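Local coordinates for protein acinetobacter secreted protease CpaA (Acinetobacter nosocomialis M2, PDB 6O38) that acts as a secreted zinc metalloprotease, is exported by type II secretion and forms a complex with its chaperone CpaB, at residues A[73-78]-A[113-118]; A[136-141]-A[177-182]; A[382-387]-A[461-466]; A[357-362]-A[372-377]. All blocks are in the same frame, centred on the assembly; numbering follows the deposited sequence.

Interaction 1: A[73-78]-A[113-118]; sequences KINSGD and TATMQK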
loop_
_atom_site.group_PDB
_atom_site.type_symbol
_atom_site.label_atom_id
_atom_site.label_comp_id
_atom_site.label_asym_id
_atom_site.label_seq_id
_atom_site.Cartn_x
_atom_site.Cartn_y
_atom_site.Cartn_z
ATOM N N LYS A 73 13.579 -15.720 1.261
ATOM C CA LYS A 73 13.790 -15.974 2.680
ATOM C C LYS A 73 14.658 -17.217 2.833
ATOM O O LYS A 73 14.264 -18.310 2.412
ATOM C CB LYS A 73 12.455 -16.149 3.402
ATOM C CG LYS A 73 12.545 -16.084 4.920
ATOM C CD LYS A 73 11.166 -16.210 5.552
ATOM C CE LYS A 73 11.184 -15.839 7.029
ATOM N NZ LYS A 73 12.024 -16.763 7.839
ATOM N N ILE A 74 15.834 -17.049 3.428
ATOM C CA ILE A 74 16.779 -18.140 3.634
ATOM C C ILE A 74 16.684 -18.586 5.086
ATOM O O ILE A 74 16.913 -17.790 6.004
ATOM C CB ILE A 74 18.213 -17.716 3.278
ATOM C CG1 ILE A 74 18.315 -17.355 1.795
ATOM C CG2 ILE A 74 19.195 -18.821 3.626
ATOM C CD1 ILE A 74 19.702 -16.932 1.364
ATOM N N ASN A 75 16.349 -19.855 5.293
ATOM C CA ASN A 75 16.229 -20.433 6.623
ATOM C C ASN A 75 17.292 -21.502 6.829
ATOM O O ASN A 75 18.004 -21.900 5.902
ATOM C CB ASN A 75 14.830 -21.023 6.836
ATOM C CG ASN A 75 13.735 -19.980 6.732
ATOM O OD1 ASN A 75 13.522 -19.192 7.654
ATOM N ND2 ASN A 75 13.028 -19.974 5.608
ATOM N N SER A 76 17.396 -21.966 8.072
ATOM C CA SER A 76 18.344 -23.019 8.409
ATOM C C SER A 76 17.954 -24.311 7.701
ATOM O O SER A 76 16.833 -24.804 7.866
ATOM C CB SER A 76 18.389 -23.224 9.921
ATOM O OG SER A 76 19.300 -24.251 10.272
ATOM N N GLY A 77 18.877 -24.856 6.911
ATOM C CA GLY A 77 18.634 -26.060 6.146
ATOM C C GLY A 77 18.354 -25.830 4.677
ATOM O O GLY A 77 18.303 -26.804 3.915
ATOM N N ASP A 78 18.173 -24.582 4.258
ATOM C CA ASP A 78 17.925 -24.276 2.857
ATOM C C ASP A 78 19.215 -24.355 2.049
ATOM O O ASP A 78 20.304 -24.039 2.538
ATOM C CB ASP A 78 17.304 -22.886 2.708
ATOM C CG ASP A 78 15.815 -22.876 3.001
ATOM O OD1 ASP A 78 15.159 -23.915 2.780
ATOM O OD2 ASP A 78 15.300 -21.828 3.446
ATOM N N THR A 113 10.571 -30.468 2.797
ATOM C CA THR A 113 10.565 -29.377 3.762
ATOM C C THR A 113 11.335 -28.157 3.274
ATOM O O THR A 113 11.454 -27.180 4.020
ATOM C CB THR A 113 11.143 -29.846 5.101
ATOM O OG1 THR A 113 12.524 -30.193 4.933
ATOM C CG2 THR A 113 10.378 -31.056 5.615
ATOM N N ALA A 114 11.862 -28.194 2.051
ATOM C CA ALA A 114 12.581 -27.051 1.506
ATOM C C ALA A 114 11.654 -25.850 1.366
ATOM O O ALA A 114 10.487 -25.984 0.988
ATOM C CB ALA A 114 13.195 -27.406 0.152
ATOM N N THR A 115 12.185 -24.668 1.689
ATOM C CA THR A 115 11.386 -23.448 1.624
ATOM C C THR A 115 10.876 -23.194 0.211
ATOM O O THR A 115 9.718 -22.798 0.022
ATOM C CB THR A 115 12.210 -22.258 2.122
ATOM O OG1 THR A 115 12.479 -22.414 3.520
ATOM C CG2 THR A 115 11.463 -20.950 1.899
HETATM N N MSE A 116 11.713 -23.427 -0.794
HETATM C CA MSE A 116 11.309 -23.206 -2.177
HETATM C C MSE A 116 11.437 -24.474 -3.015
HETATM O O MSE A 116 12.481 -25.127 -3.023
HETATM C CB MSE A 116 12.134 -22.080 -2.798
HETATM C CG MSE A 116 11.765 -21.772 -4.236
HETATM SE SE MSE A 116 12.335 -19.989 -4.762
HETATM C CE MSE A 116 11.291 -18.973 -3.468
ATOM N N GLN A 117 10.359 -24.816 -3.719
ATOM C CA GLN A 117 10.320 -25.998 -4.564
ATOM C C GLN A 117 9.608 -25.654 -5.864
ATOM O O GLN A 117 8.892 -24.654 -5.956
ATOM C CB GLN A 117 9.608 -27.169 -3.869
ATOM C CG GLN A 117 10.189 -27.540 -2.515
ATOM C CD GLN A 117 9.462 -28.700 -1.868
ATOM O OE1 GLN A 117 9.226 -29.731 -2.499
ATOM N NE2 GLN A 117 9.092 -28.533 -0.603
ATOM N N LYS A 118 9.819 -26.490 -6.877
ATOM C CA LYS A 118 9.208 -26.310 -8.186
ATOM C C LYS A 118 8.413 -27.552 -8.556
ATOM O O LYS A 118 8.941 -28.668 -8.509
ATOM C CB LYS A 118 10.266 -26.026 -9.256
ATOM C CG LYS A 118 9.706 -25.926 -10.666
ATOM C CD LYS A 118 10.691 -25.254 -11.608
ATOM C CE LYS A 118 11.081 -26.180 -12.750
ATOM N NZ LYS A 118 11.304 -25.435 -14.020
#
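A114 meets the other segment with its backbone, its carbonyl carbon lying 4.2 Å from OD1 of D78. The next residue, T115, carries most of the contact. Its amide N donates to D78 OD1 over 3.3 Å, reaching that oxygen on the syn side and 24° out of the carboxylate plane. Its hydroxyl OG1 donates to D78 OD2 at 2.9 Å, on the syn lone pair, and the carboxylate is thus held through both oxygens by one residue. The same OG1 accepts from ND2 of N75 at 3.3 Å. T115 has OG1 anti to its carbonyl carbon (chi1 -67°), which puts methyl CG2 anti to the backbone N, 3.9 Å from the backbone O of K73. N75 and D78 are the ends of a type II beta turn, with G77 at positive phi. D78 OD2 also takes the N-H of N75, at 2.9 Å and on the anti side, and braces the turn from within. N75 is held in turn through OD1, which receives K73 NZ, with S57 as a further partner. This turn follows strand 71-74 of one StcE-type beta-sandwich family region, while T115 leads into strand 116-121 of the next. M116, a selenomethionine, packs on Y80. Q117 folds back to its own segment, NE2 making a weak bond to A114 O and OE1 accepting from T112 N.

Interaction 2: A[136-141]-A[177-182]; sequences VRDGTT and YYSALG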
loop_
_atom_site.group_PDB
_atom_site.type_symbol
_atom_site.label_atom_id
_atom_site.label_comp_id
_atom_site.label_asym_id
_atom_site.label_seq_id
_atom_site.Cartn_x
_atom_site.Cartn_y
_atom_site.Cartn_z
ATOM N N VAL A 136 2.022 -28.024 5.387
ATOM C CA VAL A 136 3.463 -28.062 5.170
ATOM C C VAL A 136 4.076 -26.939 5.997
ATOM O O VAL A 136 3.352 -26.156 6.623
ATOM C CB VAL A 136 3.809 -27.929 3.676
ATOM C CG1 VAL A 136 2.908 -28.828 2.843
ATOM C CG2 VAL A 136 3.679 -26.486 3.234
ATOM N N ARG A 137 5.407 -26.864 6.025
ATOM C CA ARG A 137 6.089 -25.854 6.825
ATOM C C ARG A 137 5.631 -24.461 6.408
ATOM O O ARG A 137 5.595 -24.137 5.218
ATOM C CB ARG A 137 7.603 -25.987 6.644
ATOM C CG ARG A 137 8.459 -25.083 7.514
ATOM C CD ARG A 137 9.948 -25.386 7.311
ATOM N NE ARG A 137 10.322 -26.746 7.696
ATOM C CZ ARG A 137 10.587 -27.127 8.941
ATOM N NH1 ARG A 137 10.926 -28.385 9.196
ATOM N NH2 ARG A 137 10.528 -26.249 9.933
ATOM N N ASP A 138 5.252 -23.648 7.396
ATOM C CA ASP A 138 4.761 -22.301 7.129
ATOM C C ASP A 138 5.782 -21.496 6.335
ATOM O O ASP A 138 6.970 -21.470 6.670
ATOM C CB ASP A 138 4.435 -21.591 8.442
ATOM C CG ASP A 138 3.862 -20.203 8.227
ATOM O OD1 ASP A 138 2.725 -20.100 7.719
ATOM O OD2 ASP A 138 4.548 -19.215 8.563
ATOM N N GLY A 139 5.315 -20.840 5.276
ATOM C CA GLY A 139 6.183 -20.074 4.410
ATOM C C GLY A 139 6.693 -20.817 3.197
ATOM O O GLY A 139 7.398 -20.216 2.374
ATOM N N THR A 140 6.373 -22.103 3.063
ATOM C CA THR A 140 6.804 -22.876 1.906
ATOM C C THR A 140 6.280 -22.255 0.618
ATOM O O THR A 140 5.076 -22.037 0.463
ATOM C CB THR A 140 6.325 -24.322 2.024
ATOM O OG1 THR A 140 6.822 -24.897 3.238
ATOM C CG2 THR A 140 6.815 -25.144 0.840
ATOM N N THR A 141 7.193 -21.969 -0.303
ATOM C CA THR A 141 6.865 -21.355 -1.581
ATOM C C THR A 141 7.081 -22.377 -2.687
ATOM O O THR A 141 8.120 -23.045 -2.725
ATOM C CB THR A 141 7.721 -20.110 -1.831
ATOM O OG1 THR A 141 7.518 -19.169 -0.770
ATOM C CG2 THR A 141 7.344 -19.460 -3.153
ATOM N N TYR A 177 2.374 -21.057 1.317
ATOM C CA TYR A 177 1.436 -21.650 2.260
ATOM C C TYR A 177 1.420 -20.856 3.561
ATOM O O TYR A 177 2.474 -20.589 4.147
ATOM C CB TYR A 177 1.800 -23.109 2.533
ATOM C CG TYR A 177 0.783 -23.849 3.373
ATOM C CD1 TYR A 177 -0.385 -24.342 2.806
ATOM C CD2 TYR A 177 0.992 -24.058 4.730
ATOM C CE1 TYR A 177 -1.318 -25.021 3.568
ATOM C CE2 TYR A 177 0.066 -24.735 5.500
ATOM C CZ TYR A 177 -1.087 -25.214 4.914
ATOM O OH TYR A 177 -2.014 -25.889 5.675
ATOM N N TYR A 178 0.223 -20.481 4.003
ATOM C CA TYR A 178 0.020 -19.773 5.263
ATOM C C TYR A 178 -0.678 -20.721 6.230
ATOM O O TYR A 178 -1.853 -21.053 6.040
ATOM C CB TYR A 178 -0.801 -18.502 5.054
ATOM C CG TYR A 178 -0.048 -17.369 4.393
ATOM C CD1 TYR A 178 0.321 -17.439 3.056
ATOM C CD2 TYR A 178 0.281 -16.222 5.105
ATOM C CE1 TYR A 178 1.004 -16.403 2.448
ATOM C CE2 TYR A 178 0.964 -15.182 4.505
ATOM C CZ TYR A 178 1.323 -15.277 3.177
ATOM O OH TYR A 178 2.003 -14.242 2.574
ATOM N N SER A 179 0.045 -21.154 7.267
ATOM C CA SER A 179 -0.546 -22.067 8.240
ATOM C C SER A 179 -1.628 -21.382 9.067
ATOM O O SER A 179 -2.525 -22.056 9.588
ATOM C CB SER A 179 0.537 -22.643 9.152
ATOM O OG SER A 179 1.376 -21.622 9.659
ATOM N N ALA A 180 -1.560 -20.056 9.204
ATOM C CA ALA A 180 -2.631 -19.327 9.877
ATOM C C ALA A 180 -3.944 -19.435 9.112
ATOM O O ALA A 180 -5.021 -19.341 9.711
ATOM C CB ALA A 180 -2.239 -17.862 10.061
ATOM N N LEU A 181 -3.875 -19.627 7.793
ATOM C CA LEU A 181 -5.058 -19.820 6.968
ATOM C C LEU A 181 -5.263 -21.261 6.529
ATOM O O LEU A 181 -6.365 -21.601 6.087
ATOM C CB LEU A 181 -4.985 -18.938 5.713
ATOM C CG LEU A 181 -5.035 -17.421 5.893
ATOM C CD1 LEU A 181 -4.820 -16.727 4.557
ATOM C CD2 LEU A 181 -6.359 -17.001 6.507
ATOM N N GLY A 182 -4.244 -22.108 6.650
ATOM C CA GLY A 182 -4.302 -23.441 6.068
ATOM C C GLY A 182 -4.583 -23.421 4.582
ATOM O O GLY A 182 -5.291 -24.298 4.073
#
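The side chain of Y177 crosses that of V136 at an oblique angle, and the contact can be followed outward from the backbone. CB lies 3.9 Å from V136 CG2, and CG, anti to the backbone N (chi1 -173°), keeps the same methyl at 3.9 Å. CD2 meets both that methyl and V136 O, the latter at 3.7 Å, and CE2 meets the backbone O and N of V136, each at 3.8 Å. The hydroxyl at the tip is in a weak hydrogen bond with the backbone N-H of D135, and the ring forms an edge-to-face pair with W184, a residue that V136 and T140 also touch. The backbone of Y177 pairs with the loop as well. Its N donates to T140 O at 3.0 Å, and its O accepts from G139 N at 3.1 Å. R137 to T140 form a type II beta turn with G139 at positive phi, and these two bonds join that turn to the end of strand 172-178, where strand 141-146 begins alongside, within an StcE-type beta-sandwich region. At the solvent side D138 meets S179, where the chain turns after the strand. Its OD1 accepts the N-H of S179 at 2.9 Å, almost straight at 173° and nearly in line with the C-O bond, while the hydroxyl OG of S179 donates to the same atom from well above the carboxylate plane. Two donors from one residue converge on a single oxygen, an arrangement consistent with an ionised D138, whose negative charge they would draw toward OD1.

Interaction 3: A[382-387]-A[461-466]; sequences SPEVNS and QGNEPG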
loop_
_atom_site.group_PDB
_atom_site.type_symbol
_atom_site.label_atom_id
_atom_site.label_comp_id
_atom_site.label_asym_id
_atom_site.label_seq_id
_atom_site.Cartn_x
_atom_site.Cartn_y
_atom_site.Cartn_z
ATOM N N SER A 382 2.970 18.445 23.293
ATOM C CA SER A 382 3.569 18.725 24.589
ATOM C C SER A 382 4.951 19.351 24.410
ATOM O O SER A 382 5.684 18.983 23.486
ATOM C CB SER A 382 3.680 17.443 25.414
ATOM O OG SER A 382 4.346 17.682 26.642
ATOM N N PRO A 383 5.326 20.308 25.263
ATOM C CA PRO A 383 6.701 20.832 25.210
ATOM C C PRO A 383 7.758 19.759 25.396
ATOM O O PRO A 383 8.864 19.891 24.853
ATOM C CB PRO A 383 6.731 21.859 26.352
ATOM C CG PRO A 383 5.302 22.226 26.578
ATOM C CD PRO A 383 4.505 20.995 26.272
ATOM N N GLU A 384 7.459 18.705 26.159
ATOM C CA GLU A 384 8.388 17.586 26.276
ATOM C C GLU A 384 8.654 16.947 24.918
ATOM O O GLU A 384 9.785 16.544 24.623
ATOM C CB GLU A 384 7.849 16.551 27.264
ATOM C CG GLU A 384 8.006 16.948 28.723
ATOM C CD GLU A 384 7.439 15.913 29.676
ATOM O OE1 GLU A 384 6.589 15.107 29.244
ATOM O OE2 GLU A 384 7.849 15.902 30.857
ATOM N N VAL A 385 7.621 16.841 24.078
ATOM C CA VAL A 385 7.808 16.283 22.743
ATOM C C VAL A 385 8.640 17.225 21.881
ATOM O O VAL A 385 9.520 16.786 21.129
ATOM C CB VAL A 385 6.445 15.979 22.096
ATOM C CG1 VAL A 385 6.624 15.543 20.649
ATOM C CG2 VAL A 385 5.718 14.913 22.887
ATOM N N ASN A 386 8.378 18.532 21.971
ATOM C CA ASN A 386 9.134 19.493 21.171
ATOM C C ASN A 386 10.613 19.472 21.534
ATOM O O ASN A 386 11.475 19.629 20.662
ATOM C CB ASN A 386 8.559 20.899 21.346
ATOM C CG ASN A 386 7.099 20.985 20.957
ATOM O OD1 ASN A 386 6.544 20.062 20.361
ATOM N ND2 ASN A 386 6.469 22.105 21.280
ATOM N N SER A 387 10.927 19.286 22.819
ATOM C CA SER A 387 12.325 19.230 23.233
ATOM C C SER A 387 13.032 18.012 22.654
ATOM O O SER A 387 14.229 18.077 22.353
ATOM C CB SER A 387 12.422 19.225 24.759
ATOM O OG SER A 387 11.802 20.374 25.312
ATOM N N GLN A 461 -0.458 15.178 21.364
ATOM C CA GLN A 461 0.780 14.428 21.186
ATOM C C GLN A 461 1.682 14.728 22.377
ATOM O O GLN A 461 2.216 15.836 22.493
ATOM C CB GLN A 461 1.457 14.802 19.867
ATOM C CG GLN A 461 2.863 14.252 19.696
ATOM C CD GLN A 461 3.428 14.532 18.316
ATOM O OE1 GLN A 461 3.312 13.712 17.406
ATOM N NE2 GLN A 461 4.039 15.702 18.153
ATOM N N GLY A 462 1.850 13.744 23.262
ATOM C CA GLY A 462 2.563 13.942 24.507
ATOM C C GLY A 462 3.679 12.927 24.691
ATOM O O GLY A 462 3.897 12.051 23.851
ATOM N N ASN A 463 4.387 13.079 25.810
ATOM C CA ASN A 463 5.487 12.191 26.171
ATOM C C ASN A 463 5.247 11.488 27.502
ATOM O O ASN A 463 6.158 10.830 28.021
ATOM C CB ASN A 463 6.805 12.975 26.209
ATOM C CG ASN A 463 8.026 12.072 26.190
ATOM O OD1 ASN A 463 8.060 11.070 25.475
ATOM N ND2 ASN A 463 9.034 12.422 26.981
ATOM N N GLU A 464 4.050 11.611 28.068
ATOM C CA GLU A 464 3.735 10.928 29.311
ATOM C C GLU A 464 3.607 9.424 29.070
ATOM O O GLU A 464 3.210 8.992 27.985
ATOM C CB GLU A 464 2.439 11.471 29.909
ATOM C CG GLU A 464 2.419 12.982 30.136
ATOM C CD GLU A 464 2.142 13.770 28.865
ATOM O OE1 GLU A 464 1.674 13.162 27.879
ATOM O OE2 GLU A 464 2.390 14.994 28.849
ATOM N N PRO A 465 3.943 8.604 30.064
ATOM C CA PRO A 465 3.761 7.154 29.903
ATOM C C PRO A 465 2.289 6.769 29.971
ATOM O O PRO A 465 1.553 7.231 30.847
ATOM C CB PRO A 465 4.557 6.564 31.072
ATOM C CG PRO A 465 4.549 7.647 32.107
ATOM C CD PRO A 465 4.597 8.942 31.340
ATOM N N GLY A 466 1.870 5.909 29.042
ATOM C CA GLY A 466 0.522 5.374 29.076
ATOM C C GLY A 466 0.356 4.245 30.082
ATOM O O GLY A 466 1.311 3.568 30.470
#
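The carboxylate of E384 and the amide of N463 stand nearly perpendicular, their planes 82° apart, and OE1 and CB of E384 both meet CB of N463, at 3.7 and 3.9 Å. A second amide, that of Q461, meets methyl CG1 of V385 at its nitrogen, NE2 being 3.6 Å away, while NE2 bonds to S381 OG and A394 O. The motif is the N-capped start of helix 383-389, which follows strand 367-381 directly and settles against the end of its parallel neighbour, strand 457-462, in the reprolysin-like (M12B) metalloprotease part of the chain. S382 occupies the N-cap. Its OG, anti to the backbone N (chi1 176°), accepts a weak capping bond from E384 N. Its own N continues the pairing of the two strands by donating to Q461 O at 2.8 Å, with an N-H...O angle of 165°. Near the cap, OE1 of E384 and OE2 of E464 lie 4.2 Å apart; the likely repulsion would probably be eased by K427, which forms a salt bridge with E464 OE2, and by Y460 OH, which bonds to that same oxygen. S382 CB packs on G462 CA, and methyl CG2 of V385 rests 3.4 Å from G462 C.

Interaction 4: A[357-362]-A[372-377]; sequences ENRRFI and SYTIDM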
loop_
_atom_site.group_PDB
_atom_site.type_symbol
_atom_site.label_atom_id
_atom_site.label_comp_id
_atom_site.label_asym_id
_atom_site.label_seq_id
_atom_site.Cartn_x
_atom_site.Cartn_y
_atom_site.Cartn_z
ATOM N N GLU A 357 -8.531 22.301 3.436
ATOM C CA GLU A 357 -9.682 21.412 3.448
ATOM C C GLU A 357 -9.628 20.446 2.271
ATOM O O GLU A 357 -9.211 20.813 1.168
ATOM C CB GLU A 357 -10.985 22.213 3.405
ATOM C CG GLU A 357 -12.218 21.418 3.805
ATOM C CD GLU A 357 -13.472 22.272 3.867
ATOM O OE1 GLU A 357 -13.365 23.503 3.675
ATOM O OE2 GLU A 357 -14.564 21.714 4.108
ATOM N N ASN A 358 -10.057 19.213 2.516
ATOM C CA ASN A 358 -10.261 18.213 1.477
ATOM C C ASN A 358 -11.757 18.003 1.297
ATOM O O ASN A 358 -12.488 17.850 2.282
ATOM C CB ASN A 358 -9.579 16.891 1.837
ATOM C CG ASN A 358 -8.069 16.960 1.726
ATOM O OD1 ASN A 358 -7.489 16.509 0.740
ATOM N ND2 ASN A 358 -7.425 17.522 2.743
ATOM N N ARG A 359 -12.213 18.006 0.047
ATOM C CA ARG A 359 -13.635 17.880 -0.232
ATOM C C ARG A 359 -13.845 16.923 -1.391
ATOM O O ARG A 359 -13.214 17.069 -2.443
ATOM C CB ARG A 359 -14.265 19.239 -0.561
ATOM C CG ARG A 359 -14.282 20.208 0.603
ATOM C CD ARG A 359 -15.496 19.978 1.478
ATOM N NE ARG A 359 -16.743 20.278 0.787
ATOM C CZ ARG A 359 -17.369 21.446 0.849
ATOM N NH1 ARG A 359 -16.864 22.437 1.571
ATOM N NH2 ARG A 359 -18.501 21.622 0.190
ATOM N N ARG A 360 -14.728 15.947 -1.197
ATOM C CA ARG A 360 -15.049 14.963 -2.219
ATOM C C ARG A 360 -16.518 15.077 -2.597
ATOM O O ARG A 360 -17.381 15.264 -1.734
ATOM C CB ARG A 360 -14.736 13.533 -1.753
ATOM C CG ARG A 360 -15.004 12.474 -2.819
ATOM C CD ARG A 360 -14.437 11.112 -2.445
ATOM N NE ARG A 360 -15.218 10.454 -1.402
ATOM C CZ ARG A 360 -14.840 10.366 -0.131
ATOM N NH1 ARG A 360 -13.685 10.894 0.256
ATOM N NH2 ARG A 360 -15.613 9.751 0.751
ATOM N N PHE A 361 -16.791 14.971 -3.895
ATOM C CA PHE A 361 -18.146 14.984 -4.421
ATOM C C PHE A 361 -18.340 13.756 -5.298
ATOM O O PHE A 361 -17.404 13.291 -5.955
ATOM C CB PHE A 361 -18.428 16.263 -5.224
ATOM C CG PHE A 361 -18.165 17.532 -4.459
ATOM C CD1 PHE A 361 -16.906 18.113 -4.460
ATOM C CD2 PHE A 361 -19.175 18.143 -3.736
ATOM C CE1 PHE A 361 -16.662 19.279 -3.757
ATOM C CE2 PHE A 361 -18.939 19.308 -3.030
ATOM C CZ PHE A 361 -17.681 19.877 -3.042
ATOM N N ILE A 362 -19.561 13.231 -5.302
ATOM C CA ILE A 362 -19.893 12.039 -6.073
ATOM C C ILE A 362 -21.121 12.338 -6.922
ATOM O O ILE A 362 -22.033 13.052 -6.488
ATOM C CB ILE A 362 -20.122 10.811 -5.162
ATOM C CG1 ILE A 362 -20.280 9.538 -5.997
ATOM C CG2 ILE A 362 -21.327 11.018 -4.250
ATOM C CD1 ILE A 362 -20.310 8.268 -5.173
ATOM N N SER A 372 -18.358 13.990 1.487
ATOM C CA SER A 372 -17.450 14.017 2.626
ATOM C C SER A 372 -17.792 15.203 3.513
ATOM O O SER A 372 -18.277 16.233 3.038
ATOM C CB SER A 372 -15.986 14.098 2.180
ATOM O OG SER A 372 -15.715 15.325 1.527
ATOM N N TYR A 373 -17.540 15.039 4.810
ATOM C CA TYR A 373 -17.726 16.091 5.798
ATOM C C TYR A 373 -16.389 16.412 6.451
ATOM O O TYR A 373 -15.621 15.508 6.790
ATOM C CB TYR A 373 -18.749 15.679 6.861
ATOM C CG TYR A 373 -20.060 15.197 6.284
ATOM C CD1 TYR A 373 -21.030 16.101 5.868
ATOM C CD2 TYR A 373 -20.327 13.842 6.153
ATOM C CE1 TYR A 373 -22.230 15.668 5.337
ATOM C CE2 TYR A 373 -21.526 13.398 5.623
ATOM C CZ TYR A 373 -22.473 14.315 5.217
ATOM O OH TYR A 373 -23.668 13.880 4.689
ATOM N N THR A 374 -16.115 17.702 6.627
ATOM C CA THR A 374 -14.830 18.153 7.145
ATOM C C THR A 374 -14.884 18.216 8.667
ATOM O O THR A 374 -15.710 18.938 9.236
ATOM C CB THR A 374 -14.464 19.519 6.570
ATOM O OG1 THR A 374 -14.383 19.430 5.141
ATOM C CG2 THR A 374 -13.124 19.985 7.119
ATOM N N ILE A 375 -14.000 17.469 9.319
ATOM C CA ILE A 375 -13.879 17.467 10.771
ATOM C C ILE A 375 -12.653 18.297 11.131
ATOM O O ILE A 375 -11.517 17.889 10.870
ATOM C CB ILE A 375 -13.776 16.041 11.329
ATOM C CG1 ILE A 375 -15.023 15.234 10.962
ATOM C CG2 ILE A 375 -13.579 16.070 12.838
ATOM C CD1 ILE A 375 -14.979 13.795 11.426
ATOM N N ASP A 376 -12.879 19.464 11.728
ATOM C CA ASP A 376 -11.785 20.352 12.096
ATOM C C ASP A 376 -11.117 19.853 13.371
ATOM O O ASP A 376 -11.793 19.535 14.355
ATOM C CB ASP A 376 -12.296 21.780 12.288
ATOM C CG ASP A 376 -12.664 22.448 10.977
ATOM O OD1 ASP A 376 -12.198 21.978 9.918
ATOM O OD2 ASP A 376 -13.416 23.446 11.006
HETATM N N MSE A 377 -9.789 19.782 13.352
HETATM C CA MSE A 377 -9.039 19.245 14.482
HETATM C C MSE A 377 -8.053 20.255 15.063
HETATM O O MSE A 377 -7.437 21.032 14.334
HETATM C CB MSE A 377 -8.287 17.978 14.063
HETATM C CG MSE A 377 -9.186 16.829 13.631
HETATM SE SE MSE A 377 -10.155 16.016 15.115
HETATM C CE MSE A 377 -8.636 15.355 16.141
HETATM O O HOH W 1 -14.692 17.217 3.400
HETATM O O HOH W 2 -17.734 17.453 0.550
#
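T374 OG1 donates to OE2 of E357, reaching the carboxylate on its anti side, and R360 N donates to S372 OG at 3.0 Å with an N-H...O angle of 163°. Both bonds cross the antiparallel beta hairpin of strands 358-364 and 367-381 where, past the R360-D371 backbone pairing, side chains and water bridge the two segments. S372 has its hydroxyl between the backbone N and the carbonyl carbon (chi1 66°), and there OG serves as acceptor for the opposite strand's amide. One water donates to N358 O and, at 2.8 Å, to T374 OG1; it also binds S372 OG at 2.9 Å. A second water bridges three groups, accepting from R359 NE at 3.0 Å and donating to R360 O and to S372 O. R359 is bent at chi2 and chi3; its NH1 forms a salt bridge to E357 OE2 whose hydrogen bond is weak, and NH2 bonds to T351 OG1. The guanidinium of R360 has S372 CB over one face, toward the rim, and pairs through NE with D371 and through NH1 with Y417 OH. The hairpin itself lies between strand 330-335 of the last StcE-type sandwich region and strand 416-425 of the protease. Packing is modest: R360 CB lies 3.9 Å from S372 OG, and methyl CG2 of T374 sits 3.7 Å from CG of E357.

How the interactions relate
From the N terminus the four contacts come in series, in the order 1, 2, 4, 3; none nests in or crosses another. Interaction 1 closes a loop of 34 residues and joins the first two StcE-type sandwich regions. Interaction 2 closes 35 residues inside the second, and the two touch: T115 O with T141 N and Q117 N with T141 O form probable hydrogen bonds where strand 116-121 starts beside 141-146. Interaction 4, with nine residues between its segments, closes a hairpin whose second strand, 367-381, runs on into helix 383-389. Interaction 3 seats that helix after a 73-residue excursion. Interactions 1 and 4 lie on opposite sides of the chain's centre, their own centres about 50 Å apart.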